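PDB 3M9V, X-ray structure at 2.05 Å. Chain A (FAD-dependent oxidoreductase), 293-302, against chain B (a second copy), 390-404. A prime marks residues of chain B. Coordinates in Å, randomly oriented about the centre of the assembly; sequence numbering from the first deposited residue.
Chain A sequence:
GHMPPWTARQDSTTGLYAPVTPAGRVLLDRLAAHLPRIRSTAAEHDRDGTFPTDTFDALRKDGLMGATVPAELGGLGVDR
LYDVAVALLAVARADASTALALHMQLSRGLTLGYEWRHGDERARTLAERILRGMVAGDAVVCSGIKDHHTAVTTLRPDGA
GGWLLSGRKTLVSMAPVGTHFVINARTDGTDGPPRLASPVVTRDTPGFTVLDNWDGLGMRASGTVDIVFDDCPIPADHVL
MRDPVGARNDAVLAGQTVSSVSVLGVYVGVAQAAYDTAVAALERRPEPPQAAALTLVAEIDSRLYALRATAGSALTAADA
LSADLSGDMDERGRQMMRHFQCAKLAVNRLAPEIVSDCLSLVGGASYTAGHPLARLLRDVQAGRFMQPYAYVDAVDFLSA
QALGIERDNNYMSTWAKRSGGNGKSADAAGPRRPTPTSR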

# COMPACT_ATOMS: atom_id res chain seq x y z
N ALA A 293 -17.80 3.48 -2.16
CA ALA A 293 -18.06 3.47 -0.72
C ALA A 293 -18.28 2.03 -0.29
O ALA A 293 -17.82 1.64 0.79
CB ALA A 293 -19.27 4.37 -0.33
N LEU A 294 -18.91 1.22 -1.13
CA LEU A 294 -19.17 -0.17 -0.76
C LEU A 294 -17.83 -0.89 -0.68
O LEU A 294 -17.60 -1.74 0.18
CB LEU A 294 -19.99 -0.90 -1.83
CG LEU A 294 -21.44 -0.42 -1.95
CD1 LEU A 294 -22.11 -1.18 -3.09
CD2 LEU A 294 -22.17 -0.60 -0.63
N THR A 295 -16.92 -0.53 -1.59
CA THR A 295 -15.64 -1.23 -1.67
C THR A 295 -14.79 -0.85 -0.45
O THR A 295 -14.28 -1.73 0.22
CB THR A 295 -14.92 -0.86 -2.98
OG1 THR A 295 -15.70 -1.35 -4.08
CG2 THR A 295 -13.50 -1.45 -3.06
N LEU A 296 -14.69 0.44 -0.11
CA LEU A 296 -14.08 0.92 1.14
C LEU A 296 -14.60 0.24 2.41
O LEU A 296 -13.84 -0.20 3.28
CB LEU A 296 -14.29 2.44 1.26
CG LEU A 296 -13.25 3.28 0.49
CD1 LEU A 296 -13.61 4.73 0.76
CD2 LEU A 296 -11.86 2.97 1.03
N VAL A 297 -15.93 0.13 2.51
CA VAL A 297 -16.54 -0.52 3.65
C VAL A 297 -16.03 -1.97 3.75
O VAL A 297 -15.71 -2.42 4.85
CB VAL A 297 -18.10 -0.52 3.54
CG1 VAL A 297 -18.67 -1.53 4.53
CG2 VAL A 297 -18.60 0.91 3.83
N ALA A 298 -15.96 -2.69 2.63
CA ALA A 298 -15.55 -4.10 2.70
C ALA A 298 -14.06 -4.09 3.08
O ALA A 298 -13.63 -4.90 3.88
CB ALA A 298 -15.78 -4.82 1.35
N GLU A 299 -13.26 -3.17 2.54
CA GLU A 299 -11.82 -3.19 2.79
C GLU A 299 -11.54 -2.88 4.26
O GLU A 299 -10.73 -3.55 4.92
CB GLU A 299 -11.06 -2.18 1.91
CG GLU A 299 -11.02 -2.49 0.41
CD GLU A 299 -9.89 -3.43 0.08
OE1 GLU A 299 -8.94 -3.55 0.92
OE2 GLU A 299 -9.96 -4.06 -1.00
N ILE A 300 -12.18 -1.85 4.78
CA ILE A 300 -12.11 -1.55 6.20
C ILE A 300 -12.56 -2.67 7.12
O ILE A 300 -11.89 -2.99 8.11
CB ILE A 300 -12.90 -0.27 6.56
CG1 ILE A 300 -12.24 0.93 5.87
CG2 ILE A 300 -13.13 -0.16 8.05
CD1 ILE A 300 -13.15 2.17 5.79
N ASP A 301 -13.69 -3.27 6.79
CA ASP A 301 -14.20 -4.38 7.60
C ASP A 301 -13.14 -5.47 7.70
O ASP A 301 -12.93 -6.10 8.74
CB ASP A 301 -15.45 -4.98 6.89
CG ASP A 301 -16.29 -5.82 7.82
OD1 ASP A 301 -16.78 -5.26 8.80
OD2 ASP A 301 -16.47 -7.03 7.64
N SER A 302 -12.47 -5.76 6.59
CA SER A 302 -11.44 -6.81 6.64
C SER A 302 -10.14 -6.34 7.33
O SER A 302 -9.53 -7.08 8.11
CB SER A 302 -11.14 -7.28 5.21
OG SER A 302 -9.98 -8.12 5.17
N ALA B 390 -14.34 -14.89 -4.53
CA ALA B 390 -13.30 -14.10 -5.17
C ALA B 390 -13.51 -12.62 -4.80
O ALA B 390 -14.63 -12.24 -4.44
CB ALA B 390 -13.37 -14.30 -6.69
N TYR B 391 -12.46 -11.80 -4.91
CA TYR B 391 -12.44 -10.42 -4.44
C TYR B 391 -13.70 -9.62 -4.76
O TYR B 391 -14.33 -9.06 -3.87
CB TYR B 391 -11.20 -9.67 -4.96
CG TYR B 391 -11.21 -8.22 -4.55
CD1 TYR B 391 -10.96 -7.87 -3.23
CD2 TYR B 391 -11.44 -7.21 -5.47
CE1 TYR B 391 -10.97 -6.55 -2.82
CE2 TYR B 391 -11.44 -5.88 -5.06
CZ TYR B 391 -11.19 -5.56 -3.74
OH TYR B 391 -11.20 -4.26 -3.27
N VAL B 392 -14.05 -9.54 -6.04
CA VAL B 392 -15.24 -8.80 -6.46
C VAL B 392 -16.54 -9.22 -5.77
O VAL B 392 -17.28 -8.36 -5.26
CB VAL B 392 -15.33 -8.69 -7.99
CG1 VAL B 392 -16.63 -8.00 -8.37
CG2 VAL B 392 -14.13 -7.84 -8.51
N ASP B 393 -16.79 -10.52 -5.67
CA ASP B 393 -17.93 -10.99 -4.86
C ASP B 393 -17.77 -10.86 -3.35
O ASP B 393 -18.75 -10.67 -2.64
CB ASP B 393 -18.20 -12.46 -5.18
CG ASP B 393 -18.50 -12.67 -6.66
OD1 ASP B 393 -19.17 -11.81 -7.25
OD2 ASP B 393 -18.06 -13.67 -7.25
N ALA B 394 -16.56 -10.99 -2.82
CA ALA B 394 -16.37 -10.81 -1.39
C ALA B 394 -16.78 -9.38 -1.01
O ALA B 394 -17.27 -9.13 0.09
CB ALA B 394 -14.87 -11.00 -1.02
N VAL B 395 -16.50 -8.42 -1.88
CA VAL B 395 -16.78 -7.05 -1.46
C VAL B 395 -18.32 -6.87 -1.38
O VAL B 395 -18.81 -6.22 -0.46
CB VAL B 395 -16.14 -6.05 -2.45
CG1 VAL B 395 -16.85 -4.72 -2.36
CG2 VAL B 395 -14.59 -5.95 -2.17
N ASP B 396 -19.07 -7.50 -2.28
CA ASP B 396 -20.54 -7.36 -2.19
C ASP B 396 -21.06 -8.05 -0.94
O ASP B 396 -21.96 -7.53 -0.29
CB ASP B 396 -21.29 -8.07 -3.34
CG ASP B 396 -21.14 -7.37 -4.67
OD1 ASP B 396 -20.81 -6.16 -4.71
OD2 ASP B 396 -21.29 -8.08 -5.68
N PHE B 397 -20.53 -9.23 -0.60
CA PHE B 397 -20.92 -9.93 0.62
C PHE B 397 -20.62 -9.13 1.89
O PHE B 397 -21.51 -8.89 2.73
CB PHE B 397 -20.21 -11.30 0.72
CG PHE B 397 -20.45 -12.00 2.04
CD1 PHE B 397 -21.67 -12.58 2.33
CD2 PHE B 397 -19.46 -12.05 3.01
CE1 PHE B 397 -21.90 -13.20 3.54
CE2 PHE B 397 -19.67 -12.66 4.24
CZ PHE B 397 -20.89 -13.23 4.51
N LEU B 398 -19.35 -8.75 2.05
CA LEU B 398 -18.95 -7.95 3.21
C LEU B 398 -19.66 -6.62 3.34
O LEU B 398 -20.05 -6.27 4.45
CB LEU B 398 -17.44 -7.72 3.29
CG LEU B 398 -16.67 -9.03 3.50
CD1 LEU B 398 -15.16 -8.80 3.32
CD2 LEU B 398 -16.87 -9.66 4.85
N SER B 399 -19.81 -5.83 2.29
CA SER B 399 -20.46 -4.55 2.50
C SER B 399 -21.95 -4.77 2.78
O SER B 399 -22.54 -3.99 3.53
CB SER B 399 -20.26 -3.61 1.31
OG SER B 399 -20.75 -4.27 0.16
N ALA B 400 -22.55 -5.82 2.23
CA ALA B 400 -23.95 -6.15 2.52
C ALA B 400 -24.14 -6.46 4.01
O ALA B 400 -25.06 -5.96 4.67
CB ALA B 400 -24.42 -7.34 1.64
N GLN B 401 -23.24 -7.27 4.56
CA GLN B 401 -23.30 -7.67 5.96
C GLN B 401 -23.03 -6.44 6.84
O GLN B 401 -23.71 -6.26 7.83
CB GLN B 401 -22.22 -8.70 6.29
CG GLN B 401 -22.44 -10.04 5.63
CD GLN B 401 -23.80 -10.62 5.98
OE1 GLN B 401 -24.65 -10.83 5.12
NE2 GLN B 401 -24.01 -10.87 7.26
N ALA B 402 -22.04 -5.62 6.51
CA ALA B 402 -21.65 -4.53 7.41
C ALA B 402 -22.75 -3.48 7.44
O ALA B 402 -22.95 -2.84 8.46
CB ALA B 402 -20.34 -3.88 6.98
N LEU B 403 -23.49 -3.30 6.36
CA LEU B 403 -24.44 -2.21 6.27
C LEU B 403 -25.85 -2.76 6.45
O LEU B 403 -26.82 -2.00 6.30
CB LEU B 403 -24.35 -1.51 4.92
CG LEU B 403 -23.08 -0.68 4.74
CD1 LEU B 403 -22.93 -0.35 3.26
CD2 LEU B 403 -23.14 0.58 5.61
N GLY B 404 -25.96 -4.05 6.77
CA GLY B 404 -27.22 -4.67 7.14
C GLY B 404 -28.13 -4.65 5.93
O GLY B 404 -29.35 -4.58 6.04

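Two helices, 293-302 of chain A and 391-402 of chain B, cross almost at right angles, at 83°, with their axes approaching to 8.0 Å. Together the two stretches bury 572 Å² of surface, most of it apolar, with one hydrogen bond between them.

The close approach rests on small residues. Ala298 and Ser399′ bring their CA atoms to 4.9 Å, and both direct their CA-to-CB bonds toward the partner helix. A methyl group is all that Ala298 places in the gap: its CB lies 3.7 Å from Val395′ CA and 3.9 Å from Leu398′ CB, so it meets backbone as well as side chain. Ser399′ is similarly compact. Its CB rests 3.4 Å from Leu294 O, a carbonyl already accepting the helical hydrogen bond from Ala298 N. The hydroxyl, at chi1 57° (p), turns back along its own helix, and Ser399′ OG donates to Val395′ O at 2.8 Å. A polar group thereby finds a partner one turn earlier and can be buried without needing one across the interface.

Around this center, branched aliphatic side chains fill the remaining space. Val395′, in the t rotamer, packs its CG1 3.9 Å from Ala298 CB and 3.8 Å from Thr295 CA. Val297, also t, reaches with CG1 to Ala402′ CB at 3.8 Å, where another small side chain leaves room for it, and makes a looser contact with Leu403′ CG at 4.5 Å. The longer leucines extend the apolar surface: Leu294 CD2 meets Leu403′ CD1 at 4.0 Å, although the CA-to-CB bond of Leu294 points sideways. Asp301 is a polar member of the contact. Its OD2 lies 3.9 Å from Leu398′ CD2, a van der Waals neighbor, while both carboxylate oxygens are hydrogen-bonded elsewhere in the structure.

The hydrogen bond joins side chains whose CA-to-CB bonds both point sideways but whose ends come nearer the partner. Tyr391′, in the first turn of its helix with chi1 t, is long enough to carry its hydroxyl across, and Tyr391′ OH donates to Glu299 OE2 at 2.6 Å. The m, m conformation of Glu299 brings its carboxylate to this meeting point, where OE2 lies at the edge of the tyrosine ring, near its plane, as suits a phenol donor. Thr295, one turn before Glu299, lies beside the pair, with its CG2 methyl 3.6 Å from Tyr391′ OH. The contact thus combines close packing of small and branched residues with a short polar link.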